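Local structure of gamma-glutamyltranspeptidase (Ggt) (Helicobacter pylori 26695, 5BPK) at residues 12-16 against 85-89; 103-107 against 118-124. The protein probably catalyses hydrolysis of gamma-glutamyl compounds such as glutathione and transfer of the gamma-glutamyl group to acceptors, as an N-terminal nucleophile (Ntn) hydrolase. All coordinates share one frame. Residue numbers count along the deposited sequence, not the author numbering.

Contact 1 (12-16 against 85-89); sequences NAVSV and VFLVV. With EDO (1,2-ethanediol), chain P; EDO (1,2-ethanediol), chain T.
This is a buried face-to-face contact between two beta sheets, in keeping with the stacked sheets of the Ntn-hydrolase fold. Strand 13-16 pairs with strand 2-8 on one edge and with a strand of the other Ggt chain on the other; strand 85-89 belongs to the layer containing strands 77-81 and 166-171. The two segments run roughly parallel, with axes 29° apart and 7.0 Å at closest approach, so side chains rather than a backbone ladder join them. Register is set by Ser15 and Val88, CA atoms 6.1 Å apart. From 12-16, extended throughout, Ala13 and Ser15 direct CB toward the other layer, while Val14 and Val16 direct theirs away. In 85-89, Val85 and Val88 point inward, three positions apart, because Phe86 (phi/psi -116/-51) and Leu87 form a classic beta bulge opposite Val79. Ala13 CB meets Val85 CG2 (3.7 Å) and Val88 CG2 (3.8 Å), and Ser15 CB meets Val88 CG1 (3.7 Å); both valines adopt the t rotamer. Ser15 OG makes a weak hydrogen bond to Val89 O (3.1 Å), its proton having another acceptor within reach. Small residues facing branched ones, with 215 Å² buried, imply an interface held chiefly by apolar packing.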
loop_
_atom_site.group_PDB
_atom_site.type_symbol
_atom_site.label_atom_id
_atom_site.label_comp_id
_atom_site.label_asym_id
_atom_site.label_seq_id
_atom_site.Cartn_x
_atom_site.Cartn_y
_atom_site.Cartn_z
ATOM N N ASN B 12 -19.954 7.872 -1.831
ATOM C CA ASN B 12 -18.954 7.190 -1.022
ATOM C C ASN B 12 -17.744 6.828 -1.885
ATOM O O ASN B 12 -17.879 6.545 -3.073
ATOM C CB ASN B 12 -19.506 5.916 -0.389
ATOM C CG ASN B 12 -20.764 6.153 0.435
ATOM O OD1 ASN B 12 -20.723 6.805 1.482
ATOM N ND2 ASN B 12 -21.885 5.609 -0.025
ATOM N N ALA B 13 -16.568 6.832 -1.269
ATOM C CA ALA B 13 -15.357 6.344 -1.915
ATOM C C ALA B 13 -14.463 5.683 -0.880
ATOM O O ALA B 13 -14.389 6.135 0.272
ATOM C CB ALA B 13 -14.614 7.472 -2.614
ATOM N N VAL B 14 -13.798 4.609 -1.304
ATOM C CA VAL B 14 -12.972 3.786 -0.437
ATOM C C VAL B 14 -11.680 3.494 -1.198
ATOM O O VAL B 14 -11.709 2.989 -2.326
ATOM C CB VAL B 14 -13.679 2.455 -0.087
ATOM C CG1 VAL B 14 -12.826 1.626 0.849
ATOM C CG2 VAL B 14 -15.054 2.715 0.538
ATOM N N SER B 15 -10.557 3.816 -0.571
ATOM C CA SER B 15 -9.242 3.630 -1.152
ATOM C C SER B 15 -8.470 2.721 -0.200
ATOM O O SER B 15 -8.245 3.084 0.956
ATOM C CB SER B 15 -8.573 4.988 -1.307
ATOM O OG SER B 15 -7.430 4.904 -2.124
ATOM N N VAL B 16 -8.142 1.511 -0.665
ATOM C CA VAL B 16 -7.560 0.480 0.192
ATOM C C VAL B 16 -6.203 0.036 -0.346
ATOM O O VAL B 16 -6.108 -0.404 -1.499
ATOM C CB VAL B 16 -8.448 -0.771 0.277
ATOM C CG1 VAL B 16 -7.797 -1.811 1.216
ATOM C CG2 VAL B 16 -9.879 -0.413 0.720
ATOM N N VAL B 85 -16.069 13.801 -4.057
ATOM C CA VAL B 85 -15.013 12.924 -4.562
ATOM C C VAL B 85 -14.579 13.384 -5.946
ATOM O O VAL B 85 -15.420 13.578 -6.845
ATOM C CB VAL B 85 -15.481 11.451 -4.603
ATOM C CG1 VAL B 85 -14.426 10.543 -5.248
ATOM C CG2 VAL B 85 -15.813 10.967 -3.190
ATOM N N PHE B 86 -13.271 13.580 -6.092
ATOM C CA PHE B 86 -12.642 13.943 -7.362
ATOM C C PHE B 86 -11.688 12.836 -7.832
ATOM O O PHE B 86 -11.757 12.407 -8.986
ATOM C CB PHE B 86 -11.922 15.296 -7.219
ATOM C CG PHE B 86 -11.181 15.739 -8.456
ATOM C CD1 PHE B 86 -11.862 16.001 -9.635
ATOM C CD2 PHE B 86 -9.802 15.934 -8.431
ATOM C CE1 PHE B 86 -11.183 16.432 -10.774
ATOM C CE2 PHE B 86 -9.113 16.354 -9.561
ATOM C CZ PHE B 86 -9.807 16.604 -10.739
ATOM N N LEU B 87 -10.789 12.394 -6.949
ATOM C CA LEU B 87 -9.890 11.272 -7.241
ATOM C C LEU B 87 -9.861 10.249 -6.115
ATOM O O LEU B 87 -9.930 10.608 -4.941
ATOM C CB LEU B 87 -8.456 11.762 -7.472
ATOM C CG LEU B 87 -8.210 12.730 -8.635
ATOM C CD1 LEU B 87 -6.806 13.355 -8.551
ATOM C CD2 LEU B 87 -8.412 12.019 -9.984
ATOM N N VAL B 88 -9.757 8.974 -6.489
ATOM C CA VAL B 88 -9.481 7.878 -5.566
ATOM C C VAL B 88 -8.225 7.202 -6.102
ATOM O O VAL B 88 -8.198 6.730 -7.240
ATOM C CB VAL B 88 -10.659 6.885 -5.479
ATOM C CG1 VAL B 88 -10.465 5.912 -4.294
ATOM C CG2 VAL B 88 -11.983 7.642 -5.366
ATOM N N VAL B 89 -7.163 7.196 -5.307
ATOM C CA VAL B 89 -5.863 6.797 -5.815
ATOM C C VAL B 89 -4.994 6.136 -4.742
ATOM O O VAL B 89 -5.133 6.397 -3.556
ATOM C CB VAL B 89 -5.155 8.014 -6.452
ATOM C CG1 VAL B 89 -4.896 9.078 -5.416
ATOM C CG2 VAL B 89 -3.886 7.610 -7.192
HETATM C C1 EDO P . -18.698 12.774 -2.480
HETATM O O1 EDO P . -18.974 12.948 -3.888
HETATM C C2 EDO P . -19.956 12.926 -1.634
HETATM O O2 EDO P . -19.742 13.788 -0.498
HETATM C C1 EDO T . -25.256 7.048 1.189
HETATM O O1 EDO T . -24.397 5.909 1.296
HETATM C C2 EDO T . -26.639 6.606 0.759
HETATM O O2 EDO T . -27.280 6.012 1.888
#

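Contact 2 (103-107 against 118-124); sequences QVISN and AVSAPRF. With EDO (1,2-ethanediol), chain R; EDO (1,2-ethanediol), chain V; EDO (1,2-ethanediol), chain H.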
loop_
_atom_site.group_PDB
_atom_site.type_symbol
_atom_site.label_atom_id
_atom_site.label_comp_id
_atom_site.label_asym_id
_atom_site.label_seq_id
_atom_site.Cartn_x
_atom_site.Cartn_y
_atom_site.Cartn_z
ATOM N N GLN B 103 2.680 11.865 -8.017
ATOM C CA GLN B 103 2.804 12.146 -9.434
ATOM C C GLN B 103 1.464 12.009 -10.151
ATOM O O GLN B 103 1.115 12.855 -10.978
ATOM C CB GLN B 103 3.914 11.279 -10.058
ATOM C CG GLN B 103 5.298 11.792 -9.677
ATOM C CD GLN B 103 6.429 10.864 -10.049
ATOM O OE1 GLN B 103 7.022 10.993 -11.137
ATOM N NE2 GLN B 103 6.740 9.908 -9.158
ATOM N N VAL B 104 0.695 10.978 -9.811
ATOM C CA VAL B 104 -0.620 10.785 -10.431
ATOM C C VAL B 104 -1.522 11.976 -10.120
ATOM O O VAL B 104 -2.166 12.543 -11.013
ATOM C CB VAL B 104 -1.281 9.459 -9.998
ATOM C CG1 VAL B 104 -2.719 9.357 -10.527
ATOM C CG2 VAL B 104 -0.448 8.272 -10.472
ATOM N N ILE B 105 -1.544 12.375 -8.851
ATOM C CA ILE B 105 -2.350 13.515 -8.437
ATOM C C ILE B 105 -1.935 14.815 -9.146
ATOM O O ILE B 105 -2.786 15.558 -9.644
ATOM C CB ILE B 105 -2.317 13.708 -6.903
ATOM C CG1 ILE B 105 -2.988 12.517 -6.216
ATOM C CG2 ILE B 105 -3.004 15.027 -6.521
ATOM C CD1 ILE B 105 -2.862 12.518 -4.710
ATOM N N SER B 106 -0.636 15.086 -9.175
ATOM C CA SER B 106 -0.097 16.264 -9.847
ATOM C C SER B 106 -0.406 16.230 -11.336
ATOM O O SER B 106 -0.739 17.254 -11.924
ATOM C CB SER B 106 1.420 16.342 -9.629
ATOM O OG SER B 106 2.026 17.369 -10.400
ATOM N N ASN B 107 -0.275 15.056 -11.955
ATOM C CA ASN B 107 -0.543 14.946 -13.389
ATOM C C ASN B 107 -1.970 15.381 -13.734
ATOM O O ASN B 107 -2.203 16.032 -14.750
ATOM C CB ASN B 107 -0.279 13.531 -13.888
ATOM C CG ASN B 107 1.207 13.199 -13.971
ATOM O OD1 ASN B 107 2.063 14.096 -13.978
ATOM N ND2 ASN B 107 1.522 11.897 -14.035
ATOM N N ALA B 118 -2.612 10.191 -16.594
ATOM C CA ALA B 118 -1.956 10.461 -15.316
ATOM C C ALA B 118 -1.282 9.213 -14.747
ATOM O O ALA B 118 -0.210 9.307 -14.136
ATOM C CB ALA B 118 -2.948 11.038 -14.308
ATOM N N VAL B 119 -1.925 8.055 -14.917
ATOM C CA VAL B 119 -1.367 6.778 -14.448
ATOM C C VAL B 119 -0.237 6.225 -15.352
ATOM O O VAL B 119 0.795 5.763 -14.852
ATOM C CB VAL B 119 -2.478 5.722 -14.262
ATOM C CG1 VAL B 119 -1.896 4.323 -14.001
ATOM C CG2 VAL B 119 -3.429 6.138 -13.124
ATOM N N SER B 120 -0.433 6.262 -16.668
ATOM C CA SER B 120 0.568 5.721 -17.593
ATOM C C SER B 120 1.851 6.552 -17.649
ATOM O O SER B 120 2.922 6.013 -17.928
ATOM C CB SER B 120 -0.014 5.602 -18.997
ATOM O OG SER B 120 -1.006 4.595 -19.041
ATOM N N ALA B 121 1.739 7.852 -17.387
ATOM C CA ALA B 121 2.879 8.776 -17.508
ATOM C C ALA B 121 4.102 8.258 -16.750
ATOM O O ALA B 121 3.972 7.786 -15.607
ATOM C CB ALA B 121 2.508 10.160 -17.004
ATOM N N PRO B 122 5.287 8.328 -17.384
ATOM C CA PRO B 122 6.497 7.894 -16.695
ATOM C C PRO B 122 6.717 8.609 -15.362
ATOM O O PRO B 122 6.350 9.774 -15.220
ATOM C CB PRO B 122 7.602 8.259 -17.685
ATOM C CG PRO B 122 6.946 8.028 -19.020
ATOM C CD PRO B 122 5.545 8.580 -18.818
ATOM N N ARG B 123 7.315 7.888 -14.415
ATOM C CA ARG B 123 7.488 8.335 -13.036
ATOM C C ARG B 123 8.964 8.456 -12.690
ATOM O O ARG B 123 9.783 7.702 -13.216
ATOM C CB ARG B 123 6.841 7.327 -12.083
ATOM C CG ARG B 123 5.333 7.364 -12.133
ATOM C CD ARG B 123 4.688 6.112 -11.473
ATOM N NE ARG B 123 3.278 6.070 -11.860
ATOM C CZ ARG B 123 2.475 5.023 -11.782
ATOM N NH1 ARG B 123 2.904 3.852 -11.336
ATOM N NH2 ARG B 123 1.222 5.155 -12.191
ATOM N N PHE B 124 9.292 9.412 -11.815
ATOM C CA PHE B 124 10.639 9.534 -11.241
ATOM C C PHE B 124 10.529 9.389 -9.730
ATOM O O PHE B 124 9.436 9.373 -9.179
ATOM C CB PHE B 124 11.327 10.862 -11.616
ATOM C CG PHE B 124 10.609 12.082 -11.121
ATOM C CD1 PHE B 124 10.894 12.626 -9.870
ATOM C CD2 PHE B 124 9.625 12.668 -11.893
ATOM C CE1 PHE B 124 10.208 13.745 -9.416
ATOM C CE2 PHE B 124 8.927 13.768 -11.442
ATOM C CZ PHE B 124 9.212 14.312 -10.197
HETATM C C1 EDO R . 9.938 10.529 -15.601
HETATM O O1 EDO R . 10.408 11.860 -15.348
HETATM C C2 EDO R . 11.111 9.543 -15.569
HETATM O O2 EDO R . 10.707 8.168 -15.760
HETATM C C1 EDO V . 5.479 17.173 -10.468
HETATM O O1 EDO V . 4.455 16.338 -11.031
HETATM C C2 EDO V . 6.802 17.043 -11.213
HETATM O O2 EDO V . 6.670 17.646 -12.497
HETATM C C1 EDO H . -0.354 2.992 -23.439
HETATM O O1 EDO H . -0.244 1.566 -23.633
HETATM C C2 EDO H . -0.761 3.311 -21.993
HETATM O O2 EDO H . -2.186 3.529 -21.854
HETATM O O HOH W 1 6.230 12.453 -13.262
HETATM O O HOH W 2 4.069 10.511 -13.673
#
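Gln103 makes the strongest link, pairing its side-chain amide with the backbone of Phe124: Phe124 N donates to Gln103 OE1 (2.8 Å, 167°), and Gln103 NE2 donates to Phe124 O (2.7 Å, 132°). Both bonds fall on one residue, so the carboxamide reads an extended backbone much as a neighbouring strand would. One helical turn on, Asn107 ND2 donates to Ala118 O (3.1 Å, 161°). Together they fasten two consecutive helices joined by a short loop, probably within a helical layer of the Ntn-hydrolase fold: helix 115-120 packs across helix 96-109, and the chain leaves helical geometry at Ala121 (phi/psi -51/135). Water 2 extends the polar seam, accepting from Asn107 ND2 (2.9 Å) and lying 2.9 Å from Pro122 O, which also bonds Tyr306 of the other Ggt chain.

The best-defined polar partners of Arg123 lie outside the pair: NH1 bonds Met161 O and forms a salt bridge with Asp183, while Arg123 NH2 passes 3.9 Å from Val104 CG2. Apolar packing fills the angle between the helices. Val104 and Ala118 have CA atoms 5.1 Å apart, a close approach compatible with the small alanine side chain; Val104 CG1 touches Ala118 CB at 4.1 Å and Val119 CG2 at 4.2 Å. At the far end the Phe124 ring turns back with chi1 62°, and Gln103 OE1 sits over one of its faces, 3.2 Å from Phe124 CD2.

Contacts 1 and 2 come in series along the chain, with centres about 17 Å apart, linked by the step from strand 84-89 to helix 96-109. They also touch directly: Val89 packs its CG2 on Val104 CG1 (3.9 Å) and its CG1 on Ile105 CG1 (4.0 Å). Strand 84-89 thus has strand 13-19 over one face and helix 96-109 over the other. Contact 1 joins the two beta layers, while contact 2 fastens helix 115-120 and the chain after it to helix 96-109. Two beta layers plus one helical layer are consistent with part of the alpha-beta-beta-alpha sandwich of Ntn hydrolases; the bound (2S)-amino[(5S)-4,5-dihydro-1,2-oxazol-5-yl]acetic acid lies about 13 Å from the Ser15 side chain and about 12 Å from that of Arg123.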